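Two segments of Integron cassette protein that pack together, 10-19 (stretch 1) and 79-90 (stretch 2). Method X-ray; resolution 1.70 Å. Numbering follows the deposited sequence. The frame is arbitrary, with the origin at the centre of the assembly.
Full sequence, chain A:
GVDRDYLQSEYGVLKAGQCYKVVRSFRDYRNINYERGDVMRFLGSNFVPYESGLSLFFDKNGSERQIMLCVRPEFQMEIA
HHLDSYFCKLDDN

Stretch 1 (10-19) EYGVLKAGQC
Stretch 2 79-90: IAHHLDSYFCKL

Stretch 1 is a tight hairpin whose turn and flanking residues Tyr-11 and Leu-14 pack on a leucine of stretch 2, and the two segments meet again at their C-terminal ends through the backbone. Together they bury 497 Å².

The hairpin strands, 10-11 and 14-15, are joined by a type II' turn from Tyr-11 to Leu-14, closed by Tyr-11 N to Leu-14 O and Leu-14 N to Tyr-11 O, both 2.9 Å. Gly-12 takes phi/psi 55/-129, where positive phi favours glycine. Val-13 follows at -69/-16. Behind the turn, Lys-15 NZ forms a salt bridge with Glu-10 OE2 (2.8 Å), clear of the contact. A type II turn from Lys-15 to Gln-18, with Gly-17 at 95/-14, leads to Cys-19.

In stretch 2, residues 79-80 belong to a helix that begins earlier in the chain; 83-85 have helical phi/psi, and 87-89 form a strand. Leu-83 O accepts from Tyr-86 N (2.9 Å) and Phe-87 N (2.7 Å). Leu-83 is buried and its CA-to-CB bond points toward stretch 1, with CA atoms of Val-13 and Leu-83 6.8 Å apart.

Leu-83 (m, t; chi1 -72°, chi2 169°) is the principal bump. Its hollow is lined by three side chains: Tyr-11 CD2 approaches Leu-83 CD1 at 3.4 Å, Leu-14 CD1 lies 4.2 Å from the same CD1, and Val-13 CG1 rests 4.0 Å from Leu-83 CB. Tyr-11 (chi1 t, chi2 93°) starts sideways but brings its ring end inward, offering its edge to both Leu-83 CD1 and Ala-80 O, the latter 3.9 Å from Tyr-11 CE2. The small CB of Ala-80 lies 4.4 Å from Tyr-11 OH. Val-13 (p) points toward stretch 2, a compact branched side chain at the exposed margin.

Leu-14 (m, t) bridges from Leu-83 to Phe-87, placing CD2 4.1 Å from Phe-87 CB; its other methyl, CD1, is the one near Leu-83. Phe-87 (chi1 m, chi2 -80°) is buried and points toward stretch 1.

At the far end the CA atoms of Cys-19 and Leu-90 are 5.3 Å apart. Leu-90 N donates to Cys-19 O (2.8 Å, 146°), and Lys-89 CA makes a CA-H...O contact with that oxygen at 3.6 Å. The acceptor is backbone, so this bond does not depend on the Cys-19 side chain (m), which lies sideways. Lys-89 (t, t, p, p) curls so that NZ makes a weak hydrogen bond to Gln-18 OE1, 3.3 Å; the CA-to-CB bond of Gln-18 (m, m) points toward stretch 2. Long, flexible polar side chains suit this more exposed end.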

# COMPACT_ATOMS: atom_id res chain seq x y z
N GLU A 10 8.05 -0.07 8.01
CA GLU A 10 8.48 0.60 6.79
C GLU A 10 8.50 -0.35 5.61
O GLU A 10 8.88 -1.51 5.74
CB GLU A 10 9.89 1.17 6.97
CG GLU A 10 10.04 2.06 8.18
CD GLU A 10 11.33 2.87 8.17
OE1 GLU A 10 12.12 2.72 7.20
OE2 GLU A 10 11.55 3.65 9.12
N TYR A 11 8.09 0.16 4.46
CA TYR A 11 8.21 -0.59 3.23
C TYR A 11 8.58 0.39 2.12
O TYR A 11 7.73 1.16 1.66
CB TYR A 11 6.92 -1.34 2.89
CG TYR A 11 7.10 -2.28 1.73
CD1 TYR A 11 7.42 -3.61 1.93
CD2 TYR A 11 6.97 -1.84 0.41
CE1 TYR A 11 7.61 -4.47 0.88
CE2 TYR A 11 7.16 -2.69 -0.64
CZ TYR A 11 7.47 -4.00 -0.41
OH TYR A 11 7.65 -4.83 -1.48
N GLY A 12 9.85 0.37 1.73
CA GLY A 12 10.36 1.35 0.79
C GLY A 12 10.07 2.74 1.30
O GLY A 12 10.36 3.05 2.46
N VAL A 13 9.47 3.57 0.45
CA VAL A 13 9.16 4.96 0.78
C VAL A 13 8.06 5.11 1.82
O VAL A 13 7.93 6.16 2.43
CB VAL A 13 8.77 5.77 -0.48
CG1 VAL A 13 7.35 5.43 -0.94
CG2 VAL A 13 8.90 7.25 -0.22
N LEU A 14 7.30 4.04 2.06
CA LEU A 14 6.19 4.10 3.01
C LEU A 14 6.66 3.89 4.45
O LEU A 14 7.26 2.88 4.77
CB LEU A 14 5.11 3.06 2.65
CG LEU A 14 4.48 3.22 1.27
CD1 LEU A 14 3.54 2.05 0.97
CD2 LEU A 14 3.74 4.55 1.13
N LYS A 15 6.39 4.88 5.30
CA LYS A 15 6.77 4.84 6.70
C LYS A 15 5.51 4.99 7.57
O LYS A 15 4.73 5.92 7.38
CB LYS A 15 7.73 6.00 7.00
CG LYS A 15 8.41 5.92 8.36
CD LYS A 15 9.15 7.22 8.68
CE LYS A 15 10.14 7.04 9.83
NZ LYS A 15 11.40 6.39 9.39
N ALA A 16 5.33 4.09 8.52
CA ALA A 16 4.13 4.12 9.37
C ALA A 16 3.95 5.46 10.08
O ALA A 16 4.90 6.00 10.67
CB ALA A 16 4.16 2.98 10.36
N GLY A 17 2.73 5.98 10.03
CA GLY A 17 2.42 7.24 10.67
C GLY A 17 2.51 8.45 9.76
O GLY A 17 2.03 9.53 10.10
N GLN A 18 3.13 8.27 8.60
CA GLN A 18 3.25 9.33 7.62
C GLN A 18 2.08 9.32 6.64
O GLN A 18 1.51 8.27 6.36
CB GLN A 18 4.57 9.21 6.85
CG GLN A 18 5.80 9.41 7.70
CD GLN A 18 6.01 10.85 8.12
OE1 GLN A 18 5.89 11.77 7.30
NE2 GLN A 18 6.32 11.06 9.39
N CYS A 19 1.75 10.49 6.11
CA CYS A 19 0.65 10.60 5.16
C CYS A 19 1.16 10.68 3.73
O CYS A 19 2.21 11.27 3.48
CB CYS A 19 -0.21 11.81 5.45
SG CYS A 19 -1.30 11.61 6.88
N ILE A 79 3.73 -1.84 -9.17
CA ILE A 79 3.39 -0.90 -8.11
C ILE A 79 4.31 -1.07 -6.91
O ILE A 79 4.89 -0.11 -6.41
CB ILE A 79 1.91 -1.04 -7.68
CG1 ILE A 79 1.00 -0.62 -8.83
CG2 ILE A 79 1.63 -0.19 -6.45
CD1 ILE A 79 -0.37 -1.26 -8.78
N ALA A 80 4.44 -2.32 -6.46
CA ALA A 80 5.24 -2.65 -5.28
C ALA A 80 6.71 -2.24 -5.45
O ALA A 80 7.36 -1.84 -4.48
CB ALA A 80 5.13 -4.15 -4.99
N HIS A 81 7.22 -2.33 -6.68
CA HIS A 81 8.62 -2.05 -7.00
C HIS A 81 8.89 -0.59 -7.38
O HIS A 81 10.05 -0.20 -7.56
CB HIS A 81 9.07 -2.92 -8.17
CG HIS A 81 9.60 -4.26 -7.76
ND1 HIS A 81 10.48 -4.99 -8.54
CD2 HIS A 81 9.40 -4.98 -6.64
CE1 HIS A 81 10.78 -6.11 -7.92
NE2 HIS A 81 10.14 -6.14 -6.76
N HIS A 82 7.83 0.20 -7.52
CA HIS A 82 7.97 1.61 -7.89
C HIS A 82 7.02 2.47 -7.09
O HIS A 82 6.27 3.27 -7.64
CB HIS A 82 7.69 1.79 -9.38
CG HIS A 82 8.56 0.96 -10.27
ND1 HIS A 82 8.16 -0.26 -10.77
CD2 HIS A 82 9.82 1.16 -10.73
CE1 HIS A 82 9.13 -0.77 -11.50
NE2 HIS A 82 10.15 0.07 -11.49
N LEU A 83 7.04 2.32 -5.77
CA LEU A 83 6.05 2.99 -4.93
C LEU A 83 6.04 4.51 -5.07
O LEU A 83 5.00 5.16 -4.90
CB LEU A 83 6.25 2.58 -3.47
CG LEU A 83 5.82 1.13 -3.25
CD1 LEU A 83 6.27 0.64 -1.88
CD2 LEU A 83 4.31 1.03 -3.39
N ASP A 84 7.20 5.09 -5.38
CA ASP A 84 7.26 6.53 -5.56
C ASP A 84 6.59 7.03 -6.84
O ASP A 84 6.42 8.23 -7.02
CB ASP A 84 8.70 7.07 -5.44
CG ASP A 84 9.70 6.28 -6.25
OD1 ASP A 84 9.35 5.24 -6.86
OD2 ASP A 84 10.87 6.70 -6.27
N SER A 85 6.20 6.12 -7.72
CA SER A 85 5.39 6.49 -8.88
C SER A 85 3.93 6.64 -8.47
O SER A 85 3.14 7.23 -9.20
CB SER A 85 5.48 5.42 -9.98
OG SER A 85 6.76 5.36 -10.61
N TYR A 86 3.58 6.08 -7.31
CA TYR A 86 2.19 5.94 -6.88
C TYR A 86 1.86 6.73 -5.62
O TYR A 86 0.75 7.24 -5.47
CB TYR A 86 1.84 4.44 -6.70
CG TYR A 86 1.93 3.76 -8.03
CD1 TYR A 86 0.86 3.81 -8.91
CD2 TYR A 86 3.10 3.13 -8.45
CE1 TYR A 86 0.93 3.24 -10.16
CE2 TYR A 86 3.19 2.54 -9.70
CZ TYR A 86 2.10 2.61 -10.56
OH TYR A 86 2.14 2.04 -11.81
N PHE A 87 2.84 6.85 -4.73
CA PHE A 87 2.67 7.54 -3.48
C PHE A 87 3.71 8.63 -3.30
O PHE A 87 4.91 8.40 -3.53
CB PHE A 87 2.78 6.55 -2.31
CG PHE A 87 1.69 5.52 -2.30
CD1 PHE A 87 0.43 5.83 -1.81
CD2 PHE A 87 1.92 4.23 -2.78
CE1 PHE A 87 -0.58 4.88 -1.79
CE2 PHE A 87 0.91 3.27 -2.76
CZ PHE A 87 -0.34 3.61 -2.26
N CYS A 88 3.25 9.80 -2.89
CA CYS A 88 4.15 10.88 -2.53
C CYS A 88 3.88 11.34 -1.09
O CYS A 88 2.73 11.61 -0.71
CB CYS A 88 4.02 12.05 -3.51
SG CYS A 88 5.12 13.44 -3.15
N LYS A 89 4.94 11.41 -0.30
CA LYS A 89 4.80 11.85 1.09
C LYS A 89 4.18 13.25 1.19
O LYS A 89 4.42 14.12 0.35
CB LYS A 89 6.15 11.79 1.80
CG LYS A 89 6.04 11.69 3.32
CD LYS A 89 7.42 11.62 3.97
CE LYS A 89 8.03 13.00 4.12
NZ LYS A 89 7.30 13.84 5.11
N LEU A 90 3.38 13.46 2.24
CA LEU A 90 2.65 14.71 2.47
C LEU A 90 1.31 14.73 1.75
O LEU A 90 0.26 14.90 2.37
CB LEU A 90 3.48 15.94 2.10
CG LEU A 90 4.27 16.61 3.22
CD1 LEU A 90 4.85 15.58 4.17
CD2 LEU A 90 5.36 17.52 2.66